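Local coordinates for protein octaprenyl-diphosphate synthase (Bacteroides thetaiotaomicron, PDB 3RMG) that probably acts as a magnesium-dependent prenyltransferase of the FPP/GGPP synthase family, joining isoprenoid diphosphates into longer chains, at residues S7-P12 with L314-D319; E14-D19 with L54-A59; P67-A72 with A186-V191. All coordinates share one frame; numbering follows the deposited sequence.

Interaction 1: S7-P12 with L314-D319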
loop_
_atom_site.group_PDB
_atom_site.type_symbol
_atom_site.label_atom_id
_atom_site.label_comp_id
_atom_site.label_asym_id
_atom_site.label_seq_id
_atom_site.Cartn_x
_atom_site.Cartn_y
_atom_site.Cartn_z
ATOM N N SER A 7 -14.270 7.350 32.164
ATOM C CA SER A 7 -15.662 7.709 31.911
ATOM C C SER A 7 -15.779 9.117 31.302
ATOM O O SER A 7 -16.465 9.304 30.301
ATOM C CB SER A 7 -16.505 7.591 33.191
ATOM O OG SER A 7 -17.866 7.925 32.928
ATOM N N LEU A 8 -15.099 10.097 31.898
ATOM C CA LEU A 8 -15.105 11.459 31.364
ATOM C C LEU A 8 -14.667 11.489 29.904
ATOM O O LEU A 8 -15.110 12.346 29.136
ATOM C CB LEU A 8 -14.205 12.369 32.181
ATOM C CG LEU A 8 -14.607 12.604 33.629
ATOM C CD1 LEU A 8 -13.540 13.458 34.345
ATOM C CD2 LEU A 8 -15.957 13.282 33.668
ATOM N N ILE A 9 -13.807 10.542 29.529
ATOM C CA ILE A 9 -13.277 10.462 28.176
ATOM C C ILE A 9 -14.188 9.746 27.165
ATOM O O ILE A 9 -14.400 10.245 26.062
ATOM C CB ILE A 9 -11.913 9.757 28.161
ATOM C CG1 ILE A 9 -10.846 10.599 28.865
ATOM C CG2 ILE A 9 -11.494 9.444 26.725
ATOM C CD1 ILE A 9 -9.545 9.803 29.120
ATOM N N LYS A 10 -14.712 8.580 27.537
ATOM C CA LYS A 10 -15.422 7.719 26.586
ATOM C C LYS A 10 -16.930 7.864 26.634
ATOM O O LYS A 10 -17.597 7.800 25.602
ATOM C CB LYS A 10 -15.098 6.239 26.839
ATOM C CG LYS A 10 -13.624 5.898 26.991
ATOM C CD LYS A 10 -13.362 4.432 26.625
ATOM C CE LYS A 10 -11.949 3.998 27.027
ATOM N NZ LYS A 10 -11.530 2.717 26.381
ATOM N N THR A 11 -17.478 8.039 27.830
ATOM C CA THR A 11 -18.930 8.071 27.971
ATOM C C THR A 11 -19.605 8.942 26.906
ATOM O O THR A 11 -20.548 8.503 26.258
ATOM C CB THR A 11 -19.375 8.528 29.381
ATOM O OG1 THR A 11 -18.800 7.665 30.381
ATOM C CG2 THR A 11 -20.892 8.468 29.476
ATOM N N PRO A 12 -19.097 10.174 26.702
ATOM C CA PRO A 12 -19.732 11.125 25.783
ATOM C C PRO A 12 -19.687 10.653 24.340
ATOM O O PRO A 12 -20.414 11.186 23.492
ATOM C CB PRO A 12 -18.904 12.407 25.952
ATOM C CG PRO A 12 -18.109 12.209 27.222
ATOM C CD PRO A 12 -17.872 10.724 27.305
ATOM N N LEU A 314 -11.388 15.831 26.383
ATOM C CA LEU A 314 -10.067 16.036 25.776
ATOM C C LEU A 314 -8.977 16.400 26.794
ATOM O O LEU A 314 -7.860 15.882 26.728
ATOM C CB LEU A 314 -10.146 17.128 24.708
ATOM C CG LEU A 314 -10.661 16.601 23.374
ATOM C CD1 LEU A 314 -11.159 17.727 22.506
ATOM C CD2 LEU A 314 -9.557 15.770 22.674
ATOM N N ARG A 315 -9.285 17.292 27.733
ATOM C CA ARG A 315 -8.305 17.586 28.755
ATOM C C ARG A 315 -7.947 16.318 29.536
ATOM O O ARG A 315 -6.783 16.079 29.803
ATOM C CB ARG A 315 -8.758 18.713 29.684
ATOM C CG ARG A 315 -8.914 20.039 28.966
ATOM C CD ARG A 315 -8.941 21.219 29.915
ATOM N NE ARG A 315 -9.874 21.042 31.025
ATOM C CZ ARG A 315 -11.194 21.211 30.945
ATOM N NH1 ARG A 315 -11.945 21.053 32.027
ATOM N NH2 ARG A 315 -11.767 21.531 29.791
ATOM N N THR A 316 -8.944 15.504 29.878
ATOM C CA THR A 316 -8.704 14.250 30.596
ATOM C C THR A 316 -7.932 13.252 29.724
ATOM O O THR A 316 -7.030 12.578 30.186
ATOM C CB THR A 316 -10.025 13.586 31.064
ATOM O OG1 THR A 316 -10.844 14.554 31.726
ATOM C CG2 THR A 316 -9.745 12.442 32.026
ATOM N N TYR A 317 -8.305 13.141 28.462
ATOM C CA TYR A 317 -7.535 12.340 27.519
ATOM C C TYR A 317 -6.050 12.736 27.572
ATOM O O TYR A 317 -5.167 11.894 27.683
ATOM C CB TYR A 317 -8.083 12.601 26.127
ATOM C CG TYR A 317 -7.433 11.859 24.985
ATOM C CD1 TYR A 317 -7.974 10.665 24.510
ATOM C CD2 TYR A 317 -6.319 12.379 24.339
ATOM C CE1 TYR A 317 -7.403 9.995 23.437
ATOM C CE2 TYR A 317 -5.735 11.717 23.268
ATOM C CZ TYR A 317 -6.283 10.531 22.821
ATOM O OH TYR A 317 -5.711 9.882 21.757
ATOM N N LEU A 318 -5.774 14.031 27.504
ATOM C CA LEU A 318 -4.400 14.473 27.415
ATOM C C LEU A 318 -3.669 14.263 28.743
ATOM O O LEU A 318 -2.493 13.909 28.750
ATOM C CB LEU A 318 -4.318 15.921 26.899
ATOM C CG LEU A 318 -2.918 16.463 26.570
ATOM C CD1 LEU A 318 -2.033 15.396 25.943
ATOM C CD2 LEU A 318 -2.994 17.671 25.657
ATOM N N ASP A 319 -4.371 14.429 29.864
ATOM C CA ASP A 319 -3.788 14.118 31.172
ATOM C C ASP A 319 -3.439 12.640 31.283
ATOM O O ASP A 319 -2.431 12.272 31.878
ATOM C CB ASP A 319 -4.738 14.488 32.302
ATOM C CG ASP A 319 -4.705 15.965 32.633
ATOM O OD1 ASP A 319 -5.700 16.469 33.191
ATOM O OD2 ASP A 319 -3.684 16.625 32.345
#
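Ile9, on the short helix 5-10, faces Tyr317 on the C-terminal helix 309-323, and with their CA atoms 6.1 Å apart the two backbones come close enough for a side chain of one to lie directly on the main chain of the other. Ile9 does this. Its longer branch points CG1 and CD1 at the helix, and CD1 ends 3.6 Å from Tyr317 CA, with the peptide nitrogen of Tyr317 equally near. The torsion that sets CG1 anti to its own carbonyl carbon (chi1 -67°) sends this branch across the gap, while the other methyl, CG2, drops to the edge of the Tyr317 ring, near the ring plane, 4.3 Å from CD1 of the tyrosine. Ile9 thus meets both the main chain and the ring edge of Tyr317 without lying over its aromatic face. The same longer branch also meets Thr316, whose CB lies 3.8 Å from Ile9 CG1 and whose methyl CG2 packs on CG1 and CD1 of the isoleucine. Leu8 meets the same threonine at about a right angle, its CD1 3.9 Å from Thr316 OG1. That hydroxyl is engaged within its own helix, hydrogen-bonded to the carbonyl of Leu312, and the phenol OH of Tyr317 is bonded to Met50 O at the start of helix 50-62. Ile53 of that helix touches both Ile9 and Tyr317. No hydrogen bond crosses between 7-12 and 314-319. Because the polar ends of Thr316 and Tyr317 are satisfied elsewhere, what they offer here is mainly carbon, and the N-terminal helix is held against the C-terminal one by van der Waals contact and the burial of apolar surface.

Interaction 2: E14-D19 with L54-A59; sequences EAELED and LVLLVA
Leu56 projects from helix 50-62 toward helix 14-23, and a single methyl, CD1, makes its closest contacts there. CG is anti to the carbonyl carbon (chi1 -55°) and the second torsion is trans (177°), which together carry CD1 to the backbone between Glu16 and Leu17, 3.8 Å from Leu17 N. The side chain of Leu17 crosses that of Leu56 at a slant, its CG and CD2 both meeting the same methyl, with Leu17 CD2 3.8 Å from Leu56 CD1. Glu16 borders the methyl on another side with the aliphatic part of its chain, CG lying 4.4 Å from Leu56 CD1, while its carboxylate turns away and forms a long, weak ion pair with Arg60. Ile13, in the turn leading into helix 14-23, also touches Leu56. The CA atoms of Glu16 and Leu56, the nearest pair, are 7.4 Å apart. This leucine-led contact lays an N-terminal helix against helix 50-62 of the all-helical bundle, the architecture of the isoprenoid synthase fold.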
loop_
_atom_site.group_PDB
_atom_site.type_symbol
_atom_site.label_atom_id
_atom_site.label_comp_id
_atom_site.label_asym_id
_atom_site.label_seq_id
_atom_site.Cartn_x
_atom_site.Cartn_y
_atom_site.Cartn_z
ATOM N N GLU A 14 -19.551 7.122 23.702
ATOM C CA GLU A 14 -19.831 5.707 23.870
ATOM C C GLU A 14 -20.464 5.041 22.635
ATOM O O GLU A 14 -20.031 3.966 22.209
ATOM C CB GLU A 14 -20.757 5.547 25.078
ATOM C CG GLU A 14 -20.664 4.214 25.830
ATOM C CD GLU A 14 -21.748 4.088 26.911
ATOM O OE1 GLU A 14 -22.005 5.080 27.633
ATOM O OE2 GLU A 14 -22.355 3.001 27.029
ATOM N N ALA A 15 -21.500 5.664 22.083
ATOM C CA ALA A 15 -22.267 5.069 20.987
ATOM C C ALA A 15 -21.475 5.080 19.693
ATOM O O ALA A 15 -21.477 4.099 18.941
ATOM C CB ALA A 15 -23.637 5.792 20.795
ATOM N N GLU A 16 -20.794 6.194 19.433
ATOM C CA GLU A 16 -19.995 6.320 18.216
ATOM C C GLU A 16 -18.720 5.480 18.300
ATOM O O GLU A 16 -18.217 5.002 17.287
ATOM C CB GLU A 16 -19.716 7.785 17.861
ATOM C CG GLU A 16 -19.518 8.687 19.040
ATOM C CD GLU A 16 -20.824 9.211 19.625
ATOM O OE1 GLU A 16 -21.445 10.136 19.033
ATOM O OE2 GLU A 16 -21.206 8.711 20.704
ATOM N N LEU A 17 -18.228 5.259 19.512
ATOM C CA LEU A 17 -17.167 4.291 19.717
ATOM C C LEU A 17 -17.583 2.885 19.297
ATOM O O LEU A 17 -16.769 2.106 18.793
ATOM C CB LEU A 17 -16.734 4.258 21.172
ATOM C CG LEU A 17 -15.459 5.037 21.463
ATOM C CD1 LEU A 17 -15.161 4.991 22.947
ATOM C CD2 LEU A 17 -14.293 4.488 20.638
ATOM N N GLU A 18 -18.846 2.550 19.515
ATOM C CA GLU A 18 -19.315 1.229 19.150
ATOM C C GLU A 18 -19.441 1.171 17.646
ATOM O O GLU A 18 -19.085 0.174 17.021
ATOM C CB GLU A 18 -20.655 0.910 19.823
ATOM C CG GLU A 18 -20.513 0.472 21.284
ATOM C CD GLU A 18 -21.839 0.443 22.031
ATOM O OE1 GLU A 18 -21.812 0.471 23.281
ATOM O OE2 GLU A 18 -22.904 0.400 21.374
ATOM N N ASP A 19 -19.952 2.250 17.061
ATOM C CA ASP A 19 -20.100 2.308 15.618
ATOM C C ASP A 19 -18.733 2.228 14.948
ATOM O O ASP A 19 -18.591 1.631 13.891
ATOM C CB ASP A 19 -20.813 3.588 15.205
ATOM C CG ASP A 19 -22.238 3.638 15.709
ATOM O OD1 ASP A 19 -22.711 2.597 16.197
ATOM O OD2 ASP A 19 -22.882 4.707 15.614
ATOM N N LEU A 54 -9.555 10.086 19.804
ATOM C CA LEU A 54 -9.236 11.448 19.402
ATOM C C LEU A 54 -10.126 11.923 18.234
ATOM O O LEU A 54 -10.636 13.040 18.246
ATOM C CB LEU A 54 -7.764 11.566 19.013
ATOM C CG LEU A 54 -7.255 12.978 18.762
ATOM C CD1 LEU A 54 -7.552 13.832 19.987
ATOM C CD2 LEU A 54 -5.763 12.987 18.440
ATOM N N VAL A 55 -10.289 11.085 17.215
ATOM C CA VAL A 55 -11.081 11.474 16.059
ATOM C C VAL A 55 -12.501 11.829 16.496
ATOM O O VAL A 55 -13.048 12.849 16.082
ATOM C CB VAL A 55 -11.157 10.340 15.010
ATOM C CG1 VAL A 55 -12.124 10.736 13.879
ATOM C CG2 VAL A 55 -9.757 10.000 14.462
ATOM N N LEU A 56 -13.086 10.981 17.342
ATOM C CA LEU A 56 -14.450 11.180 17.803
ATOM C C LEU A 56 -14.568 12.431 18.659
ATOM O O LEU A 56 -15.460 13.259 18.424
ATOM C CB LEU A 56 -14.973 9.940 18.545
ATOM C CG LEU A 56 -14.873 8.660 17.705
ATOM C CD1 LEU A 56 -15.322 7.447 18.467
ATOM C CD2 LEU A 56 -15.668 8.801 16.416
ATOM N N LEU A 57 -13.680 12.591 19.643
ATOM C CA LEU A 57 -13.772 13.782 20.498
ATOM C C LEU A 57 -13.644 15.077 19.692
ATOM O O LEU A 57 -14.442 16.001 19.879
ATOM C CB LEU A 57 -12.776 13.751 21.661
ATOM C CG LEU A 57 -12.956 12.683 22.750
ATOM C CD1 LEU A 57 -11.787 12.662 23.665
ATOM C CD2 LEU A 57 -14.235 12.880 23.550
ATOM N N VAL A 58 -12.659 15.156 18.794
ATOM C CA VAL A 58 -12.454 16.394 18.003
ATOM C C VAL A 58 -13.684 16.735 17.168
ATOM O O VAL A 58 -14.075 17.890 17.074
ATOM C CB VAL A 58 -11.201 16.301 17.068
ATOM C CG1 VAL A 58 -11.213 17.415 15.990
ATOM C CG2 VAL A 58 -9.960 16.390 17.875
ATOM N N ALA A 59 -14.289 15.730 16.548
ATOM C CA ALA A 59 -15.478 15.975 15.729
ATOM C C ALA A 59 -16.605 16.520 16.595
ATOM O O ALA A 59 -17.329 17.450 16.199
ATOM C CB ALA A 59 -15.918 14.702 14.992
#

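Interaction 3: P67-A72 with A186-V191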
loop_
_atom_site.group_PDB
_atom_site.type_symbol
_atom_site.label_atom_id
_atom_site.label_comp_id
_atom_site.label_asym_id
_atom_site.label_seq_id
_atom_site.Cartn_x
_atom_site.Cartn_y
_atom_site.Cartn_z
ATOM N N PRO A 67 -21.013 9.448 9.413
ATOM C CA PRO A 67 -20.409 8.226 8.890
ATOM C C PRO A 67 -19.049 8.514 8.237
ATOM O O PRO A 67 -18.179 7.647 8.211
ATOM C CB PRO A 67 -21.424 7.744 7.841
ATOM C CG PRO A 67 -22.705 8.470 8.142
ATOM C CD PRO A 67 -22.286 9.780 8.748
ATOM N N ALA A 68 -18.866 9.730 7.737
ATOM C CA ALA A 68 -17.551 10.171 7.244
ATOM C C ALA A 68 -16.488 10.193 8.353
ATOM O O ALA A 68 -15.328 9.864 8.110
ATOM C CB ALA A 68 -17.654 11.553 6.574
ATOM N N THR A 69 -16.889 10.582 9.565
ATOM C CA THR A 69 -15.971 10.613 10.703
ATOM C C THR A 69 -15.498 9.211 11.005
ATOM O O THR A 69 -14.309 8.974 11.178
ATOM C CB THR A 69 -16.660 11.158 11.971
ATOM O OG1 THR A 69 -17.246 12.430 11.694
ATOM C CG2 THR A 69 -15.666 11.313 13.094
ATOM N N LEU A 70 -16.440 8.276 11.067
ATOM C CA LEU A 70 -16.103 6.871 11.273
ATOM C C LEU A 70 -15.200 6.306 10.179
ATOM O O LEU A 70 -14.242 5.597 10.494
ATOM C CB LEU A 70 -17.364 6.015 11.413
ATOM C CG LEU A 70 -18.343 6.572 12.449
ATOM C CD1 LEU A 70 -19.698 5.873 12.344
ATOM C CD2 LEU A 70 -17.753 6.446 13.839
ATOM N N HIS A 71 -15.487 6.597 8.906
ATOM C CA HIS A 71 -14.621 6.074 7.832
ATOM C C HIS A 71 -13.213 6.683 7.905
ATOM O O HIS A 71 -12.209 5.981 7.751
ATOM C CB HIS A 71 -15.239 6.254 6.442
ATOM C CG HIS A 71 -16.300 5.245 6.127
ATOM N ND1 HIS A 71 -16.033 3.895 6.035
ATOM C CD2 HIS A 71 -17.633 5.384 5.907
ATOM C CE1 HIS A 71 -17.156 3.247 5.767
ATOM N NE2 HIS A 71 -18.138 4.127 5.679
ATOM N N ALA A 72 -13.139 7.982 8.173
ATOM C CA ALA A 72 -11.845 8.618 8.415
ATOM C C ALA A 72 -11.055 7.860 9.479
ATOM O O ALA A 72 -9.908 7.478 9.265
ATOM C CB ALA A 72 -12.027 10.052 8.825
ATOM N N ALA A 186 -12.113 17.060 11.924
ATOM C CA ALA A 186 -12.725 18.366 11.588
ATOM C C ALA A 186 -13.277 18.450 10.154
ATOM O O ALA A 186 -14.398 18.874 9.943
ATOM C CB ALA A 186 -11.726 19.533 11.842
ATOM N N LEU A 187 -12.482 18.069 9.166
ATOM C CA LEU A 187 -12.993 17.986 7.806
ATOM C C LEU A 187 -14.289 17.160 7.722
ATOM O O LEU A 187 -15.204 17.503 6.965
ATOM C CB LEU A 187 -11.944 17.392 6.871
ATOM C CG LEU A 187 -10.689 18.237 6.650
ATOM C CD1 LEU A 187 -9.556 17.360 6.099
ATOM C CD2 LEU A 187 -10.970 19.436 5.763
ATOM N N SER A 188 -14.374 16.091 8.509
ATOM C CA SER A 188 -15.509 15.163 8.421
ATOM C C SER A 188 -16.832 15.781 8.848
ATOM O O SER A 188 -17.887 15.282 8.475
ATOM C CB SER A 188 -15.250 13.897 9.244
ATOM O OG SER A 188 -15.460 14.128 10.630
ATOM N N VAL A 189 -16.772 16.851 9.637
ATOM C CA VAL A 189 -17.970 17.569 10.073
ATOM C C VAL A 189 -18.028 18.919 9.373
ATOM O O VAL A 189 -18.847 19.770 9.686
ATOM C CB VAL A 189 -18.034 17.744 11.626
ATOM C CG1 VAL A 189 -18.115 16.383 12.318
ATOM C CG2 VAL A 189 -16.822 18.499 12.147
ATOM N N GLN A 190 -17.134 19.108 8.416
ATOM C CA GLN A 190 -17.246 20.217 7.475
ATOM C C GLN A 190 -17.177 21.603 8.099
ATOM O O GLN A 190 -17.971 22.473 7.749
ATOM C CB GLN A 190 -18.548 20.094 6.685
ATOM C CG GLN A 190 -18.690 18.767 5.976
ATOM C CD GLN A 190 -19.885 18.734 5.061
ATOM O OE1 GLN A 190 -20.945 19.267 5.388
ATOM N NE2 GLN A 190 -19.723 18.111 3.902
ATOM N N VAL A 191 -16.230 21.825 9.002
ATOM C CA VAL A 191 -16.045 23.167 9.546
ATOM C C VAL A 191 -15.009 23.937 8.725
ATOM O O VAL A 191 -14.410 23.393 7.800
ATOM C CB VAL A 191 -15.678 23.126 11.034
ATOM C CG1 VAL A 191 -16.862 22.589 11.838
ATOM C CG2 VAL A 191 -14.448 22.245 11.256
#
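Thr69 sets its hydroxyl and CB against the side chain of Ser188, where the first turn of helix 67-90 meets the end of helix 174-188. The threonine donates a hydrogen bond from OG1 to Ser188 OG, 2.7 Å long. With OG1 anti to its carbonyl carbon and beside the backbone nitrogen (chi1 -54°), the same oxygen also accepts a bond from the amide of Thr66, just ahead of the helix. Ser188 OG in turn is bonded to the carbonyl of Ala185, one turn back, so a buried hydroxyl pair links two helix ends within the all-helical prenyl synthase bundle. The bond is accompanied by close carbon contact: Ser188 CB lies 3.7 Å from Thr69 CA, and Ala68 flanks it with its CB 4.3 Å from the serine CB. Val189 adds a looser touch through CG1, 4.1 Å from Thr69 OG1. A valine in place of Thr69 would probably leave Ser188 OG without its cross-helix donor and the Thr66 amide without its side-chain acceptor, loosening the join between the helix ends. The nearest CA atoms, those of Thr69 and Ser188, are only 5.1 Å apart. Helix 50-62 touches both partners, through Val55 on Thr69 and Ala59 on Val189, while helix 14-23 touches Leu70 and helix 193-217 packs on Ala186 and Leu187.

From the N terminus, helix 5-10 is met at once by the far end of the chain: interaction 1 closes a loop of 301 intervening residues, and both other contacts nest within it. Interaction 2 follows, a local closure over 34 residues that brings helix 14-23 to helix 50-62. Only after it has closed does interaction 3 open, joining helix 67-90 to helix 174-188 across 113 residues, so these two stand in series and none of the loops cross. Interaction 2 touches both of the others: Leu54 and Leu57 pack on Leu314 towards interaction 1, and Glu16 and Asp19 on Leu70 towards interaction 3. Interactions 1 and 3 do not touch, their centres being about 20 Å apart.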